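Side-chain contact in ATP phosphoribosyltransferase regulatory subunit (Bacillus halodurans, PDB 3OD1), which probably serves, together with the HisG subunit, the first step of histidine biosynthesis and may pass on feedback regulation by histidine: residues 84-89 with 298-303. Residues are numbered along the deposited sequence; the frame is centred on the assembly and turned at random.
Sequences DMTAPI and GRYDEL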
ATOM      1  N   ASP B  84       7.639  11.110  -4.612  1.00 31.02           N
ATOM      2  CA  ASP B  84       6.293  11.680  -4.698  1.00 36.51           C
ATOM      3  C   ASP B  84       5.479  10.903  -5.736  1.00 34.37           C
ATOM      4  O   ASP B  84       6.023  10.061  -6.450  1.00 34.51           O
ATOM      5  CB  ASP B  84       6.371  13.156  -5.101  1.00 38.66           C
ATOM      6  CG  ASP B  84       6.937  13.349  -6.520  1.00 46.33           C
ATOM      7  OD1 ASP B  84       8.153  13.168  -6.724  1.00 55.04           O
ATOM      8  OD2 ASP B  84       6.167  13.662  -7.444  1.00 41.97           O
HETATM    9  N   MSE B  85       4.188  11.202  -5.849  1.00 30.38           N
HETATM   10  CA  MSE B  85       3.358  10.552  -6.864  1.00 30.60           C
HETATM   11  C   MSE B  85       3.087  11.416  -8.101  1.00 30.00           C
HETATM   12  O   MSE B  85       2.617  10.910  -9.126  1.00 32.48           O
HETATM   13  CB  MSE B  85       2.044  10.048  -6.253  1.00 25.87           C
HETATM   14  CG  MSE B  85       2.206   8.719  -5.463  1.00 27.62           C
HETATM   15 SE   MSE B  85       2.947   7.281  -6.572  0.72 39.77          SE
HETATM   16  CE  MSE B  85       1.479   7.061  -7.841  1.00 36.55           C
ATOM     17  N   THR B  86       3.385  12.708  -8.009  1.00 29.76           N
ATOM     18  CA  THR B  86       3.103  13.616  -9.116  1.00 29.48           C
ATOM     19  C   THR B  86       4.003  13.342 -10.328  1.00 31.75           C
ATOM     20  O   THR B  86       3.519  13.229 -11.459  1.00 35.63           O
ATOM     21  CB  THR B  86       3.210  15.095  -8.706  1.00 28.74           C
ATOM     22  OG1 THR B  86       2.328  15.348  -7.605  1.00 29.75           O
ATOM     23  CG2 THR B  86       2.831  15.996  -9.886  1.00 31.53           C
ATOM     24  N   ALA B  87       5.307  13.235 -10.104  1.00 32.56           N
ATOM     25  CA  ALA B  87       6.211  12.957 -11.220  1.00 34.96           C
ATOM     26  C   ALA B  87       5.981  11.552 -11.822  1.00 31.60           C
ATOM     27  O   ALA B  87       5.962  11.382 -13.054  1.00 33.16           O
ATOM     28  CB  ALA B  87       7.672  13.191 -10.817  1.00 33.60           C
ATOM     29  N   PRO B  88       5.780  10.532 -10.962  1.00 33.79           N
ATOM     30  CA  PRO B  88       5.414   9.234 -11.542  1.00 33.89           C
ATOM     31  C   PRO B  88       4.101   9.311 -12.317  1.00 34.06           C
ATOM     32  O   PRO B  88       3.996   8.699 -13.373  1.00 34.69           O
ATOM     33  CB  PRO B  88       5.304   8.315 -10.315  1.00 31.45           C
ATOM     34  CG  PRO B  88       6.320   8.906  -9.350  1.00 30.40           C
ATOM     35  CD  PRO B  88       6.184  10.411  -9.546  1.00 27.05           C
ATOM     36  N   ILE B  89       3.125  10.072 -11.832  1.00 32.85           N
ATOM     37  CA  ILE B  89       1.872  10.171 -12.572  1.00 30.71           C
ATOM     38  C   ILE B  89       2.089  10.908 -13.907  1.00 32.06           C
ATOM     39  O   ILE B  89       1.495  10.554 -14.918  1.00 33.52           O
ATOM     40  CB  ILE B  89       0.749  10.799 -11.727  1.00 35.44           C
ATOM     41  CG1 ILE B  89       0.234   9.760 -10.719  1.00 33.94           C
ATOM     42  CG2 ILE B  89      -0.383  11.298 -12.623  1.00 36.74           C
ATOM     43  CD1 ILE B  89      -0.718  10.312  -9.699  1.00 33.27           C
ATOM     44  N   GLY B 298      -1.197  22.748  -5.679  1.00 34.35           N
ATOM     45  CA  GLY B 298      -1.150  23.910  -6.539  1.00 40.12           C
ATOM     46  C   GLY B 298      -0.741  23.562  -7.956  1.00 39.36           C
ATOM     47  O   GLY B 298      -0.477  22.397  -8.277  1.00 31.15           O
ATOM     48  N   ARG B 299      -0.675  24.592  -8.793  1.00 34.40           N
ATOM     49  CA  ARG B 299      -0.335  24.453 -10.212  1.00 35.11           C
ATOM     50  C   ARG B 299       1.128  24.173 -10.463  1.00 33.95           C
ATOM     51  O   ARG B 299       1.997  24.835  -9.913  1.00 37.46           O
ATOM     52  CB  ARG B 299      -0.696  25.721 -10.972  1.00 36.54           C
ATOM     53  CG  ARG B 299      -2.156  25.954 -11.094  1.00 46.11           C
ATOM     54  CD  ARG B 299      -2.583  25.823 -12.527  1.00 49.57           C
ATOM     55  NE  ARG B 299      -4.009  25.542 -12.579  1.00 44.21           N
ATOM     56  CZ  ARG B 299      -4.555  24.596 -13.325  1.00 39.73           C
ATOM     57  NH1 ARG B 299      -3.785  23.836 -14.098  1.00 40.83           N
ATOM     58  NH2 ARG B 299      -5.871  24.420 -13.305  1.00 42.17           N
ATOM     59  N   TYR B 300       1.391  23.206 -11.335  1.00 33.13           N
ATOM     60  CA  TYR B 300       2.754  22.896 -11.744  1.00 34.67           C
ATOM     61  C   TYR B 300       2.792  22.721 -13.276  1.00 35.19           C
ATOM     62  O   TYR B 300       2.984  21.620 -13.783  1.00 33.24           O
ATOM     63  CB  TYR B 300       3.255  21.649 -10.989  1.00 31.27           C
ATOM     64  CG  TYR B 300       2.347  20.427 -11.100  1.00 34.27           C
ATOM     65  CD1 TYR B 300       2.620  19.434 -12.026  1.00 32.35           C
ATOM     66  CD2 TYR B 300       1.224  20.271 -10.281  1.00 31.64           C
ATOM     67  CE1 TYR B 300       1.816  18.318 -12.158  1.00 37.22           C
ATOM     68  CE2 TYR B 300       0.398  19.139 -10.406  1.00 31.52           C
ATOM     69  CZ  TYR B 300       0.717  18.168 -11.358  1.00 36.06           C
ATOM     70  OH  TYR B 300      -0.052  17.032 -11.534  1.00 36.40           O
ATOM     71  N   ASP B 301       2.609  23.828 -13.998  1.00 37.40           N
ATOM     72  CA  ASP B 301       2.276  23.795 -15.426  1.00 41.24           C
ATOM     73  C   ASP B 301       3.417  23.431 -16.381  1.00 39.56           C
ATOM     74  O   ASP B 301       3.188  23.321 -17.581  1.00 34.93           O
ATOM     75  CB  ASP B 301       1.677  25.137 -15.883  1.00 38.16           C
ATOM     76  CG  ASP B 301       0.241  25.341 -15.412  1.00 43.08           C
ATOM     77  OD1 ASP B 301      -0.367  24.403 -14.841  1.00 36.50           O
ATOM     78  OD2 ASP B 301      -0.285  26.455 -15.620  1.00 40.06           O
ATOM     79  N   GLU B 302       4.628  23.245 -15.864  1.00 38.21           N
ATOM     80  CA  GLU B 302       5.768  22.925 -16.729  1.00 39.73           C
ATOM     81  C   GLU B 302       6.277  21.480 -16.582  1.00 38.05           C
ATOM     82  O   GLU B 302       7.172  21.047 -17.309  1.00 41.65           O
ATOM     83  CB  GLU B 302       6.911  23.921 -16.502  1.00 39.08           C
ATOM     84  CG  GLU B 302       6.525  25.361 -16.834  1.00 48.45           C
ATOM     85  CD  GLU B 302       5.963  25.490 -18.247  1.00 57.43           C
ATOM     86  OE1 GLU B 302       6.427  24.758 -19.154  1.00 57.01           O
ATOM     87  OE2 GLU B 302       5.049  26.317 -18.450  1.00 64.59           O
ATOM     88  N   LEU B 303       5.706  20.718 -15.665  1.00 38.45           N
ATOM     89  CA  LEU B 303       6.193  19.349 -15.471  1.00 38.43           C
ATOM     90  C   LEU B 303       5.893  18.432 -16.656  1.00 37.96           C
ATOM     91  O   LEU B 303       6.787  17.742 -17.145  1.00 36.30           O
ATOM     92  CB  LEU B 303       5.643  18.734 -14.188  1.00 29.26           C
ATOM     93  CG  LEU B 303       6.134  17.322 -13.847  1.00 37.11           C
ATOM     94  CD1 LEU B 303       7.642  17.307 -13.582  1.00 32.39           C
ATOM     95  CD2 LEU B 303       5.386  16.789 -12.640  1.00 32.57           C
TER
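T86 and L303 meet through methyl groups, and T86 CG2 also touches the Y300 ring, coming in obliquely. The first segment leads into this meeting through D84, which stands just ahead of helix 86-94. D84 OD2 accepts from A87 N at 2.8 Å, an almost straight capping bond (173°) that arrives on the syn side of the carboxylate. The other oxygen, OD1, bonds to S61. T86, in the first turn of the helix, has the largest share of the contact. Its CG2 lies anti to the backbone N (OG1 at chi1 -57°) and heads for the tyrosine. T86 CG2 sits 3.4 Å from Y300 CZ. The hydroxyl of T86 bonds instead to E132 on strand 125-134.

Y300 OH bonds to the same carboxylate, at its other oxygen, so E132 ties both side chains to the sheet. This mixed sheet belongs to the class II aminoacyl-tRNA synthetase fold, here in its HisZ form. Y300 follows strand 295-298 and opens a type I turn that ends at L303. The turn's backbone bond, L303 N to Y300 O, is weak at 3.4 Å. A valine in place of Y300 would probably open a gap beside the T86 methyl and leave E132 without the tyrosine hydroxyl.

L303 CD2 packs on T86 CG2 at 3.8 Å. With A87 the packing is looser: L303 CD2 lies 4.2 Å from A87 CA, on the helix backbone. V57 and V60 of the 54-60 helix continue the apolar packing beside A87 and L303, respectively.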